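Local coordinates for protein soluble lytic murein transglycosylase (Escherichia coli, PDB 1QSA) that cleaves the glycosidic bonds between N-acetylmuramic acid and N-acetylglucosamine in peptidoglycan, leaving a 1,6-anhydro bond in the N-acetylmuramic acid residue, at residues I474-S479 with G493-I497; N482-K486 with L520-E524; S549-A554 with E583-V588; Q468-M472 with D595-R599; T505-I511 with N528-Y533. All blocks are in the same frame, centred on the assembly; numbering follows the deposited sequence. Where two conformers were deposited one is given.

Contact 1 (I474-S479 with G493-I497); sequences IARQES and GLMQI. With SO4 (sulfate ion), chain H.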
# COMPACT_ATOMS: atom_id res chain seq x y z
N ILE A 474 14.96 -8.95 -0.20
CA ILE A 474 14.23 -8.30 0.89
C ILE A 474 14.19 -6.78 0.66
O ILE A 474 13.13 -6.15 0.74
CB ILE A 474 14.88 -8.65 2.27
CG1 ILE A 474 14.59 -10.12 2.64
CG2 ILE A 474 14.39 -7.68 3.39
CD1 ILE A 474 13.18 -10.37 3.22
N ALA A 475 15.34 -6.19 0.32
CA ALA A 475 15.39 -4.75 0.06
C ALA A 475 14.51 -4.35 -1.13
O ALA A 475 13.80 -3.34 -1.09
CB ALA A 475 16.83 -4.32 -0.17
N ARG A 476 14.55 -5.16 -2.20
CA ARG A 476 13.76 -4.89 -3.39
C ARG A 476 12.27 -4.87 -3.04
O ARG A 476 11.53 -3.97 -3.45
CB ARG A 476 14.05 -5.95 -4.46
CG ARG A 476 13.07 -5.97 -5.64
CD ARG A 476 13.10 -4.68 -6.45
NE ARG A 476 12.22 -4.76 -7.61
CZ ARG A 476 10.90 -4.62 -7.58
NH1 ARG A 476 10.29 -4.36 -6.43
NH2 ARG A 476 10.20 -4.70 -8.72
N GLN A 477 11.84 -5.83 -2.23
CA GLN A 477 10.45 -5.90 -1.81
C GLN A 477 10.08 -4.72 -0.91
O GLN A 477 9.02 -4.11 -1.09
CB GLN A 477 10.18 -7.21 -1.06
CG GLN A 477 8.89 -7.22 -0.21
CD GLN A 477 7.63 -7.09 -1.04
OE1 GLN A 477 7.57 -7.54 -2.18
NE2 GLN A 477 6.62 -6.45 -0.47
N GLU A 478 10.97 -4.40 0.02
CA GLU A 478 10.70 -3.33 0.98
C GLU A 478 10.64 -1.91 0.44
O GLU A 478 9.67 -1.17 0.68
CB GLU A 478 11.75 -3.36 2.12
CG GLU A 478 11.68 -4.60 3.03
CD GLU A 478 10.42 -4.65 3.90
OE1 GLU A 478 9.58 -3.73 3.81
OE2 GLU A 478 10.29 -5.61 4.70
N SER A 479 11.63 -1.54 -0.37
CA SER A 479 11.74 -0.16 -0.85
C SER A 479 11.72 0.08 -2.35
O SER A 479 11.74 1.25 -2.77
CB SER A 479 13.06 0.41 -0.34
OG SER A 479 14.14 -0.29 -0.96
N GLY A 493 14.11 3.73 4.70
CA GLY A 493 15.12 3.28 3.77
C GLY A 493 15.00 1.99 3.01
O GLY A 493 13.92 1.40 2.93
N LEU A 494 16.15 1.53 2.53
CA LEU A 494 16.23 0.35 1.66
C LEU A 494 15.58 -0.89 2.18
O LEU A 494 14.89 -1.58 1.45
CB LEU A 494 17.68 0.06 1.27
CG LEU A 494 18.36 1.08 0.35
CD1 LEU A 494 19.84 0.70 0.21
CD2 LEU A 494 17.67 1.17 -1.02
N MET A 495 15.76 -1.15 3.48
CA MET A 495 15.19 -2.35 4.08
C MET A 495 14.02 -2.05 5.02
O MET A 495 13.58 -2.92 5.77
CB MET A 495 16.30 -3.18 4.73
CG MET A 495 17.34 -3.60 3.70
SD MET A 495 18.65 -4.65 4.33
CE MET A 495 17.73 -6.20 4.58
N GLN A 496 13.50 -0.82 4.91
CA GLN A 496 12.34 -0.37 5.68
C GLN A 496 12.41 -0.74 7.15
O GLN A 496 11.54 -1.43 7.70
CB GLN A 496 11.05 -0.88 5.01
CG GLN A 496 10.73 -0.14 3.69
CD GLN A 496 10.27 1.27 3.94
OE1 GLN A 496 9.11 1.50 4.29
NE2 GLN A 496 11.18 2.22 3.83
N ILE A 497 13.48 -0.27 7.76
CA ILE A 497 13.78 -0.53 9.16
C ILE A 497 13.05 0.44 10.08
O ILE A 497 13.12 1.65 9.89
CB ILE A 497 15.30 -0.40 9.39
CG1 ILE A 497 16.06 -1.38 8.47
CG2 ILE A 497 15.65 -0.76 10.83
CD1 ILE A 497 17.57 -1.13 8.46
S SO4 H . 6.69 -4.82 -8.42
O1 SO4 H . 7.12 -6.23 -8.37
O2 SO4 H . 5.35 -4.69 -7.83
O3 SO4 H . 7.65 -4.00 -7.65
O4 SO4 H . 6.67 -4.37 -9.82

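Contact 2 (N482-K486 with L520-E524); sequences NPKVK and LLDPE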
# COMPACT_ATOMS: atom_id res chain seq x y z
N ASN A 482 14.43 2.58 -3.39
CA ASN A 482 14.53 4.01 -3.06
C ASN A 482 15.08 4.07 -1.63
O ASN A 482 14.39 3.70 -0.68
CB ASN A 482 13.16 4.67 -3.15
CG ASN A 482 13.17 6.11 -2.70
OD1 ASN A 482 14.19 6.63 -2.26
ND2 ASN A 482 12.03 6.78 -2.84
N PRO A 483 16.34 4.54 -1.45
CA PRO A 483 16.94 4.62 -0.11
C PRO A 483 16.37 5.68 0.82
O PRO A 483 16.66 5.67 2.02
CB PRO A 483 18.42 4.91 -0.41
CG PRO A 483 18.36 5.73 -1.66
CD PRO A 483 17.25 5.06 -2.48
N LYS A 484 15.56 6.59 0.27
CA LYS A 484 15.00 7.69 1.05
C LYS A 484 13.53 7.53 1.42
O LYS A 484 12.96 8.41 2.08
CB LYS A 484 15.19 9.00 0.25
CG LYS A 484 16.62 9.20 -0.27
CD LYS A 484 17.63 9.27 0.86
CE LYS A 484 19.06 9.37 0.34
NZ LYS A 484 20.03 9.44 1.48
N VAL A 485 12.91 6.42 1.04
CA VAL A 485 11.49 6.26 1.33
C VAL A 485 11.19 5.91 2.79
O VAL A 485 11.95 5.17 3.42
CB VAL A 485 10.82 5.22 0.36
CG1 VAL A 485 11.29 3.79 0.66
CG2 VAL A 485 9.30 5.31 0.45
N LYS A 486 10.15 6.54 3.34
CA LYS A 486 9.72 6.27 4.71
C LYS A 486 8.23 5.99 4.67
O LYS A 486 7.48 6.73 4.02
CB LYS A 486 9.95 7.47 5.62
CG LYS A 486 11.37 7.82 5.87
CD LYS A 486 11.46 9.07 6.76
CE LYS A 486 10.87 8.83 8.15
NZ LYS A 486 10.97 10.07 8.99
N LEU A 520 19.09 6.07 8.99
CA LEU A 520 18.53 4.94 8.24
C LEU A 520 18.32 5.29 6.76
O LEU A 520 18.14 4.41 5.93
CB LEU A 520 17.22 4.46 8.90
CG LEU A 520 17.39 3.92 10.32
CD1 LEU A 520 16.03 3.55 10.91
CD2 LEU A 520 18.31 2.67 10.28
N LEU A 521 18.38 6.58 6.43
CA LEU A 521 18.25 7.01 5.05
C LEU A 521 19.56 6.90 4.26
O LEU A 521 19.59 7.13 3.05
CB LEU A 521 17.68 8.43 4.96
CG LEU A 521 16.30 8.61 5.60
CD1 LEU A 521 15.83 10.04 5.36
CD2 LEU A 521 15.30 7.62 5.03
N ASP A 522 20.65 6.58 4.96
CA ASP A 522 21.95 6.38 4.32
C ASP A 522 22.01 4.91 3.89
O ASP A 522 21.90 4.01 4.73
CB ASP A 522 23.07 6.68 5.32
CG ASP A 522 24.43 6.28 4.78
OD1 ASP A 522 24.82 6.83 3.73
OD2 ASP A 522 25.09 5.39 5.39
N PRO A 523 22.26 4.64 2.59
CA PRO A 523 22.32 3.24 2.13
C PRO A 523 23.18 2.27 2.95
O PRO A 523 22.70 1.22 3.38
CB PRO A 523 22.81 3.38 0.69
CG PRO A 523 22.20 4.69 0.25
CD PRO A 523 22.43 5.58 1.47
N GLU A 524 24.45 2.61 3.17
CA GLU A 524 25.33 1.73 3.93
C GLU A 524 24.83 1.46 5.36
O GLU A 524 24.84 0.32 5.81
CB GLU A 524 26.76 2.27 3.95
CG GLU A 524 27.71 1.35 4.72
CD GLU A 524 29.19 1.60 4.41
OE1 GLU A 524 29.51 2.56 3.67
OE2 GLU A 524 30.04 0.82 4.89
O HOH W 1 18.38 3.60 3.09

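Contact 3 (S549-A554 with E583-V588); sequences SAAYNA and ETRGYV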
# COMPACT_ATOMS: atom_id res chain seq x y z
N SER A 549 11.71 -14.51 6.25
CA SER A 549 10.98 -13.49 5.52
C SER A 549 9.69 -13.16 6.28
O SER A 549 9.35 -12.01 6.46
CB SER A 549 10.67 -13.95 4.09
OG SER A 549 11.88 -14.17 3.36
N ALA A 550 8.99 -14.20 6.74
CA ALA A 550 7.78 -14.00 7.51
C ALA A 550 8.07 -13.25 8.81
O ALA A 550 7.31 -12.34 9.18
CB ALA A 550 7.10 -15.34 7.79
N ALA A 551 9.17 -13.59 9.47
CA ALA A 551 9.56 -12.94 10.72
C ALA A 551 9.97 -11.48 10.49
O ALA A 551 9.65 -10.61 11.30
CB ALA A 551 10.70 -13.72 11.41
N TYR A 552 10.62 -11.18 9.37
CA TYR A 552 11.03 -9.81 9.07
C TYR A 552 9.80 -8.93 8.89
O TYR A 552 9.74 -7.81 9.39
CB TYR A 552 11.91 -9.77 7.82
CG TYR A 552 12.69 -8.48 7.64
CD1 TYR A 552 12.12 -7.38 6.97
CD2 TYR A 552 13.98 -8.34 8.15
CE1 TYR A 552 12.82 -6.18 6.82
CE2 TYR A 552 14.69 -7.14 8.01
CZ TYR A 552 14.10 -6.06 7.35
OH TYR A 552 14.78 -4.87 7.24
N ASN A 553 8.77 -9.46 8.25
CA ASN A 553 7.53 -8.71 7.99
C ASN A 553 6.54 -8.66 9.17
O ASN A 553 6.01 -7.59 9.49
CB ASN A 553 6.84 -9.28 6.74
CG ASN A 553 5.55 -8.54 6.39
OD1 ASN A 553 4.46 -9.06 6.58
ND2 ASN A 553 5.68 -7.32 5.87
N ALA A 554 6.33 -9.80 9.83
CA ALA A 554 5.36 -9.92 10.91
C ALA A 554 5.89 -10.09 12.33
O ALA A 554 5.11 -10.07 13.28
CB ALA A 554 4.38 -11.07 10.59
N GLU A 583 -0.99 -9.89 3.92
CA GLU A 583 0.19 -9.09 3.61
C GLU A 583 1.48 -9.92 3.71
O GLU A 583 2.33 -9.86 2.83
CB GLU A 583 0.32 -7.87 4.54
CG GLU A 583 1.63 -7.07 4.33
CD GLU A 583 1.91 -6.04 5.42
OE1 GLU A 583 0.96 -5.59 6.10
OE2 GLU A 583 3.10 -5.66 5.61
N THR A 584 1.60 -10.69 4.79
CA THR A 584 2.80 -11.51 5.00
C THR A 584 2.88 -12.65 4.00
O THR A 584 3.97 -13.03 3.55
CB THR A 584 2.82 -12.04 6.44
OG1 THR A 584 2.63 -10.93 7.34
CG2 THR A 584 4.17 -12.71 6.74
N ARG A 585 1.74 -13.25 3.68
CA ARG A 585 1.71 -14.34 2.69
C ARG A 585 2.23 -13.81 1.35
O ARG A 585 3.09 -14.43 0.70
CB ARG A 585 0.28 -14.86 2.56
CG ARG A 585 0.15 -16.08 1.69
CD ARG A 585 -1.26 -16.66 1.77
NE ARG A 585 -2.31 -15.75 1.30
CZ ARG A 585 -3.26 -15.22 2.06
NH1 ARG A 585 -3.32 -15.47 3.36
NH2 ARG A 585 -4.18 -14.42 1.52
N GLY A 586 1.73 -12.64 0.94
CA GLY A 586 2.18 -12.05 -0.32
C GLY A 586 3.65 -11.64 -0.27
O GLY A 586 4.37 -11.76 -1.27
N TYR A 587 4.08 -11.14 0.88
CA TYR A 587 5.47 -10.73 1.09
C TYR A 587 6.42 -11.92 0.88
O TYR A 587 7.42 -11.82 0.17
CB TYR A 587 5.60 -10.19 2.52
CG TYR A 587 6.97 -9.65 2.91
CD1 TYR A 587 7.94 -10.49 3.45
CD2 TYR A 587 7.26 -8.30 2.77
CE1 TYR A 587 9.18 -10.00 3.85
CE2 TYR A 587 8.51 -7.79 3.18
CZ TYR A 587 9.46 -8.65 3.72
OH TYR A 587 10.66 -8.17 4.15
N VAL A 588 6.10 -13.05 1.51
CA VAL A 588 6.93 -14.25 1.42
C VAL A 588 7.01 -14.74 -0.02
O VAL A 588 8.10 -15.05 -0.51
CB VAL A 588 6.43 -15.35 2.38
CG1 VAL A 588 7.22 -16.63 2.19
CG2 VAL A 588 6.59 -14.86 3.82

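Contact 4 (Q468-M472 with D595-R599); sequences QSYAM and DAYYR. With SO4 (sulfate ion), chain B; SO4 (sulfate ion), chain L.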
# COMPACT_ATOMS: atom_id res chain seq x y z
N GLN A 468 23.68 -13.15 -0.19
CA GLN A 468 23.62 -11.77 -0.71
C GLN A 468 22.33 -11.56 -1.52
O GLN A 468 21.65 -10.56 -1.35
CB GLN A 468 24.83 -11.47 -1.60
CG GLN A 468 24.88 -10.00 -2.03
CD GLN A 468 25.94 -9.75 -3.09
OE1 GLN A 468 26.98 -10.40 -3.10
NE2 GLN A 468 25.68 -8.79 -3.97
N SER A 469 22.00 -12.52 -2.37
CA SER A 469 20.79 -12.46 -3.20
C SER A 469 19.53 -12.30 -2.35
O SER A 469 18.62 -11.55 -2.71
CB SER A 469 20.69 -13.72 -4.07
OG SER A 469 20.49 -14.89 -3.27
N TYR A 470 19.51 -12.98 -1.21
CA TYR A 470 18.38 -12.94 -0.31
C TYR A 470 18.21 -11.55 0.32
O TYR A 470 17.09 -11.04 0.38
CB TYR A 470 18.51 -14.04 0.75
CG TYR A 470 17.39 -14.03 1.74
CD1 TYR A 470 16.05 -14.07 1.32
CD2 TYR A 470 17.65 -13.93 3.11
CE1 TYR A 470 15.00 -14.00 2.24
CE2 TYR A 470 16.61 -13.86 4.04
CZ TYR A 470 15.29 -13.89 3.60
OH TYR A 470 14.27 -13.79 4.52
N ALA A 471 19.31 -10.97 0.81
CA ALA A 471 19.26 -9.62 1.40
C ALA A 471 18.76 -8.62 0.34
O ALA A 471 17.95 -7.74 0.63
CB ALA A 471 20.62 -9.20 1.91
N MET A 472 19.22 -8.80 -0.89
CA MET A 472 18.80 -7.95 -1.99
C MET A 472 17.31 -8.11 -2.31
O MET A 472 16.63 -7.11 -2.57
CB MET A 472 19.68 -8.19 -3.22
CG MET A 472 21.09 -7.68 -2.99
SD MET A 472 22.26 -8.05 -4.29
CE MET A 472 21.89 -6.73 -5.48
N ASP A 595 14.30 -13.53 -4.89
CA ASP A 595 15.59 -14.13 -4.58
C ASP A 595 16.01 -14.99 -5.79
O ASP A 595 17.17 -14.93 -6.22
CB ASP A 595 15.50 -14.97 -3.29
CG ASP A 595 16.87 -15.28 -2.70
OD1 ASP A 595 17.87 -14.91 -3.33
OD2 ASP A 595 16.95 -15.89 -1.61
N ALA A 596 15.07 -15.72 -6.38
CA ALA A 596 15.38 -16.52 -7.58
C ALA A 596 15.84 -15.61 -8.73
O ALA A 596 16.83 -15.91 -9.40
CB ALA A 596 14.18 -17.36 -7.99
N TYR A 597 15.16 -14.48 -8.93
CA TYR A 597 15.56 -13.55 -9.99
C TYR A 597 16.97 -13.03 -9.71
O TYR A 597 17.79 -12.97 -10.61
CB TYR A 597 14.61 -12.35 -10.07
CG TYR A 597 13.19 -12.68 -10.44
CD1 TYR A 597 12.89 -13.76 -11.27
CD2 TYR A 597 12.13 -11.91 -9.94
CE1 TYR A 597 11.57 -14.06 -11.60
CE2 TYR A 597 10.81 -12.21 -10.25
CZ TYR A 597 10.54 -13.29 -11.08
OH TYR A 597 9.24 -13.61 -11.37
N TYR A 598 17.25 -12.66 -8.46
CA TYR A 598 18.57 -12.17 -8.10
C TYR A 598 19.65 -13.21 -8.31
O TYR A 598 20.73 -12.91 -8.83
CB TYR A 598 18.59 -11.57 -6.69
CG TYR A 598 18.19 -10.11 -6.73
CD1 TYR A 598 19.03 -9.17 -7.33
CD2 TYR A 598 16.94 -9.68 -6.30
CE1 TYR A 598 18.63 -7.84 -7.52
CE2 TYR A 598 16.52 -8.34 -6.49
CZ TYR A 598 17.37 -7.44 -7.10
OH TYR A 598 16.93 -6.15 -7.38
N ARG A 599 19.35 -14.46 -7.95
CA ARG A 599 20.32 -15.54 -8.16
C ARG A 599 20.60 -15.65 -9.65
O ARG A 599 21.75 -15.75 -10.05
CB ARG A 599 19.79 -16.86 -7.58
CG ARG A 599 19.95 -16.92 -6.06
CD ARG A 599 19.32 -18.17 -5.46
NE ARG A 599 19.86 -19.39 -6.07
CZ ARG A 599 21.03 -19.94 -5.78
NH1 ARG A 599 21.83 -19.41 -4.85
NH2 ARG A 599 21.42 -21.05 -6.41
S SO4 B . 6.67 -11.39 -10.29
O1 SO4 B . 7.22 -12.39 -9.35
O2 SO4 B . 7.54 -11.30 -11.48
O3 SO4 B . 5.33 -11.84 -10.70
O4 SO4 B . 6.55 -10.07 -9.64
S SO4 L . 26.47 -15.78 -0.81
O1 SO4 L . 26.09 -14.44 -0.34
O2 SO4 L . 25.60 -16.18 -1.93
O3 SO4 L . 27.87 -15.77 -1.27
O4 SO4 L . 26.32 -16.76 0.28
O HOH W 2 21.35 -17.46 -2.83

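Contact 5 (T505-I511 with N528-Y533); sequences TVKMFSI and NIGTSY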
# COMPACT_ATOMS: atom_id res chain seq x y z
N THR A 505 18.47 -3.84 17.32
CA THR A 505 19.48 -4.56 16.54
C THR A 505 20.89 -4.08 16.88
O THR A 505 21.81 -4.87 17.07
CB THR A 505 19.20 -4.40 15.02
OG1 THR A 505 17.96 -5.05 14.70
CG2 THR A 505 20.31 -5.02 14.19
N VAL A 506 21.06 -2.76 16.94
CA VAL A 506 22.34 -2.16 17.27
C VAL A 506 22.81 -2.62 18.66
O VAL A 506 23.99 -2.89 18.86
CB VAL A 506 22.23 -0.62 17.18
CG1 VAL A 506 23.33 0.08 17.94
CG2 VAL A 506 22.20 -0.22 15.69
N LYS A 507 21.87 -2.79 19.59
CA LYS A 507 22.25 -3.27 20.93
C LYS A 507 22.61 -4.76 20.92
O LYS A 507 23.65 -5.17 21.45
CB LYS A 507 21.13 -3.01 21.93
CG LYS A 507 21.42 -3.57 23.33
CD LYS A 507 20.35 -3.14 24.30
CE LYS A 507 20.64 -3.63 25.71
NZ LYS A 507 19.64 -3.08 26.68
N MET A 508 21.77 -5.56 20.26
CA MET A 508 21.99 -7.01 20.18
C MET A 508 23.30 -7.40 19.50
O MET A 508 23.96 -8.35 19.93
CB MET A 508 20.84 -7.69 19.42
CG MET A 508 19.62 -8.10 20.25
SD MET A 508 18.52 -9.25 19.36
CE MET A 508 19.53 -9.68 17.93
N PHE A 509 23.67 -6.69 18.44
CA PHE A 509 24.87 -6.98 17.65
C PHE A 509 26.08 -6.10 18.03
O PHE A 509 27.14 -6.24 17.43
CB PHE A 509 24.59 -6.74 16.15
CG PHE A 509 23.80 -7.83 15.47
CD1 PHE A 509 22.44 -8.03 15.77
CD2 PHE A 509 24.41 -8.66 14.52
CE1 PHE A 509 21.71 -9.04 15.14
CE2 PHE A 509 23.70 -9.68 13.88
CZ PHE A 509 22.35 -9.88 14.19
N SER A 510 25.89 -5.17 18.97
CA SER A 510 26.96 -4.26 19.39
C SER A 510 27.54 -3.51 18.18
O SER A 510 28.76 -3.53 17.92
CB SER A 510 28.05 -5.02 20.15
OG SER A 510 27.51 -5.68 21.28
N ILE A 511 26.63 -2.94 17.40
CA ILE A 511 26.99 -2.17 16.20
C ILE A 511 27.31 -0.75 16.64
O ILE A 511 26.51 -0.11 17.33
CB ILE A 511 25.80 -2.14 15.21
CG1 ILE A 511 25.43 -3.58 14.81
CG2 ILE A 511 26.13 -1.25 14.00
CD1 ILE A 511 24.16 -3.68 13.94
N ASN A 528 23.72 -2.15 6.68
CA ASN A 528 24.42 -2.68 7.85
C ASN A 528 23.41 -3.18 8.91
O ASN A 528 23.39 -4.37 9.28
CB ASN A 528 25.29 -1.56 8.43
CG ASN A 528 26.13 -1.99 9.64
OD1 ASN A 528 26.27 -3.18 9.93
ND2 ASN A 528 26.69 -1.02 10.35
N ILE A 529 22.50 -2.30 9.34
CA ILE A 529 21.53 -2.65 10.36
C ILE A 529 20.48 -3.65 9.88
O ILE A 529 20.09 -4.57 10.62
CB ILE A 529 20.87 -1.37 10.94
CG1 ILE A 529 21.95 -0.53 11.61
CG2 ILE A 529 19.76 -1.73 11.95
CD1 ILE A 529 21.50 0.85 12.09
N GLY A 530 20.07 -3.51 8.62
CA GLY A 530 19.06 -4.39 8.06
C GLY A 530 19.58 -5.80 7.85
O GLY A 530 18.89 -6.77 8.19
N THR A 531 20.78 -5.95 7.30
CA THR A 531 21.35 -7.30 7.12
C THR A 531 21.58 -7.96 8.48
O THR A 531 21.48 -9.18 8.61
CB THR A 531 22.68 -7.32 6.32
OG1 THR A 531 23.67 -6.49 6.95
CG2 THR A 531 22.45 -6.88 4.86
N SER A 532 21.90 -7.16 9.48
CA SER A 532 22.09 -7.68 10.84
C SER A 532 20.77 -8.25 11.39
O SER A 532 20.73 -9.40 11.83
CB SER A 532 22.66 -6.62 11.77
OG SER A 532 24.03 -6.41 11.48
N TYR A 533 19.67 -7.50 11.28
CA TYR A 533 18.40 -8.02 11.79
C TYR A 533 17.94 -9.23 10.97
O TYR A 533 17.47 -10.23 11.53
CB TYR A 533 17.31 -6.94 11.78
CG TYR A 533 16.05 -7.40 12.50
CD1 TYR A 533 16.07 -7.66 13.88
CD2 TYR A 533 14.88 -7.67 11.80
CE1 TYR A 533 14.95 -8.20 14.53
CE2 TYR A 533 13.75 -8.21 12.44
CZ TYR A 533 13.80 -8.48 13.80
OH TYR A 533 12.72 -9.08 14.42

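Contact 1 (I474-S479 with G493-I497)
This is a buried helix-to-turn contact: the last turns of helix 468-479 pack against 493-497, a turn in the loop leading to helix 499-509. A475 is small enough for the turn to come close, its CA 4.7 Å from M495 CA, and A475 CA also makes a CA-H...O contact of 3.5 Å with L494 O. M495 runs along the helix, CG at 4.0 Å from A475 CB and CE at 3.8 Å from I474 CG2. The turn G493-Q496 is type I and runs on into a G1 beta bulge, with Q496 at positive phi. The side-chain amide of Q496 braces the turn, NE2 donating to G493 O (3.0 Å). S479 OG lies 2.8 Å from L494 O and 3.1 Å from A475 O, a fitting place for a short hydroxyl at a helix end. Beside the turn stands E478, the predicted active-site acid of this lysozyme-like domain: its OE1 is 3.4 Å from Q496 CB, while OE2 is hydrogen-bonded to Y587 and M495 O is hydrogen-bonded to Y552 OH.

Contact 2 (N482-K486 with L520-E524)
L520, in the 3-10 segment that ends with L521, takes part through its carbonyl: one water donates to L520 O (3.0 Å) and to P483 O (2.9 Å), bridging the two backbones. L521 is the centre of the contact. Its CB lies 4.2 Å from K484 CD and its CD2 4.0 Å from K486 CG, so a leucine packs against the aliphatic parts of two lysines, and K484 NZ donates a hydrogen bond to L521 O (2.8 Å). The lysine belongs to a tight turn: N482-V485 is a type I turn opened by an Asx turn, in which N482 OD1 accepts from K484 N (2.9 Å), and P483 suits its second position, where no backbone NH is needed. N482 and K484 are also hydrogen-bonded to N398 at helix 397-408, so the loop links the lysozyme-like domain to the helices that precede it in the chain. D522 is the N-cap of helix 523-540, its side chain capping a backbone N of the first turn. P523 follows, a good residue where helical amides have no acceptor, and its CG meets P483 CB at 3.8 Å. E524 turns to other partners, forming a salt bridge with R459 and a hydrogen bond with Y460.

Contact 3 (S549-A554 with E583-V588)
N553 lies over the ring of Y587: its CB is 3.7 Å from the ring centroid and 12° off the normal, a CH-pi contact over the face, and N553 ND2 is 3.6 Å from Y587 CD2. With its methylene resting on the ring, the amide spans both its polar neighbours. N553 OD1 accepts from T584 OG1 (2.7 Å), while N553 ND2 donates to E583 OE2 (3.1 Å), so one asparagine uses donor and acceptor together, a task no apolar residue could fill. The two helix segments cross at 137° with axes 9.2 Å apart. Small residues allow this approach: A550 CA lies 3.9 Å from T584 CG2, and V588 CG2 fits near A550 CB (4.0 Å) and S549 CB (4.2 Å). At the other end of its ring, Y587 OH is 3.3 Å from Y552 CD1. Both tyrosines also face the active site, Y587 OH being hydrogen-bonded to E478, the predicted catalytic residue, and Y552 OH to M495 O; a glycerol, probably from the crystallisation liquor, is hydrogen-bonded to the backbone O of Y552, consistent with a pocket here. Helix 545-554 is held on further sides by helix 468-479, where S549 OG meets Y470 OH, by helix 556-566, whose W562 touches both A554 and T584, and by helix 523-540, whose L534 packs on Y552.

Contact 4 (Q468-M472 with D595-R599)
Two helical segments cross at 130° with axes 8.3 Å apart, and at the crossing Y470 CA and D595 CA are 5.2 Å apart, S469 CA and Y598 CA 5.4 Å. Such closeness calls for a short residue, and S469 supplies it. Its OG donates to D595 OD1 (2.6 Å) and receives a water (2.7 Å) that accepts from R599 NH1 (2.8 Å); R599 NH2 is hydrogen-bonded to K605 O. D595 also forms a salt bridge with R545. One turn along, M472 lies on Y598: its CB is 4.2 Å from the ring centroid, 7° off the normal, a CH-pi contact, and its SD is 5.2 Å from the centroid in an oblique Met-aromatic contact. Y598 OH is hydrogen-bonded to P450 O and W481 NE1. Q468 N donates to O1 of the sulfate of chain L (2.7 Å), an ion probably from the crystallisation liquor. This crossed-helix packing joins the start of helix 468-479, in the lysozyme-like domain, to helix 582-601 near the C-terminal end of the chain; helix 454-461 packs on Q468 and M472 through F457, and helix 351-359 meets A596 and Y597 through M354.

Contact 5 (T505-I511 with N528-Y533)
F509 takes chi1 near -77°, which swings its ring out so that one face covers S532: S532 CB is 3.8 Å from the ring centroid and 10° off the normal, a CH-pi contact, with F509 CZ close to S532 O at 2.9 Å. T505, an m rotamer, divides its two branches. OG1 is hydrogen-bonded back to T501 O in its own helix, and CG2 enters the crossing, 3.6 Å from I529 O and 3.7 Å from S532 CB. V506 in the t well brings CG2 to 3.8 Å from I529 CD1. Next comes a Schellman motif: S510 turns to positive phi, I511 N bonds back to V506 O (3.0 Å), and the chain leaves the helix with I511 CB pointing toward the other segment. Its mt rotamer sends CD1 to 3.7 Å from S532 OG in the conformer given, while its CG2 lies 3.7 Å from N528 ND2. The axes cross at 67°, 9.9 Å apart, and Y533, chi1 t, sets CD1 3.3 Å from T505 OG1. No hydrogen bonds link the two segments, so helices 499-509 and 523-540 of this lysozyme-like domain meet here mainly by van der Waals packing and one CH-pi contact, T505 and S532 being small enough to let them meet.

Contact 4 opens first, at 468-472, and closes last, at 595-599, so its long loop encloses all the others and joins the first helix of the set to helix 582-601. Contact 1 opens at 474-479 on that same first helix. Before it closes at 493-497, contact 2 opens at 482-486, so the two cross; V485 O meets G493 N at 2.9 Å. Contact 2 in turn crosses contact 5, which opens at 505-511 before 520-524 arrives and closes at 528-533 on the same helix 523-540. Contact 3 follows in series, 549-554 with 583-588. Together they tie the helices of the lysozyme-like domain to helix 582-601, with contacts 1 and 3 meeting at E478, the predicted active-site residue.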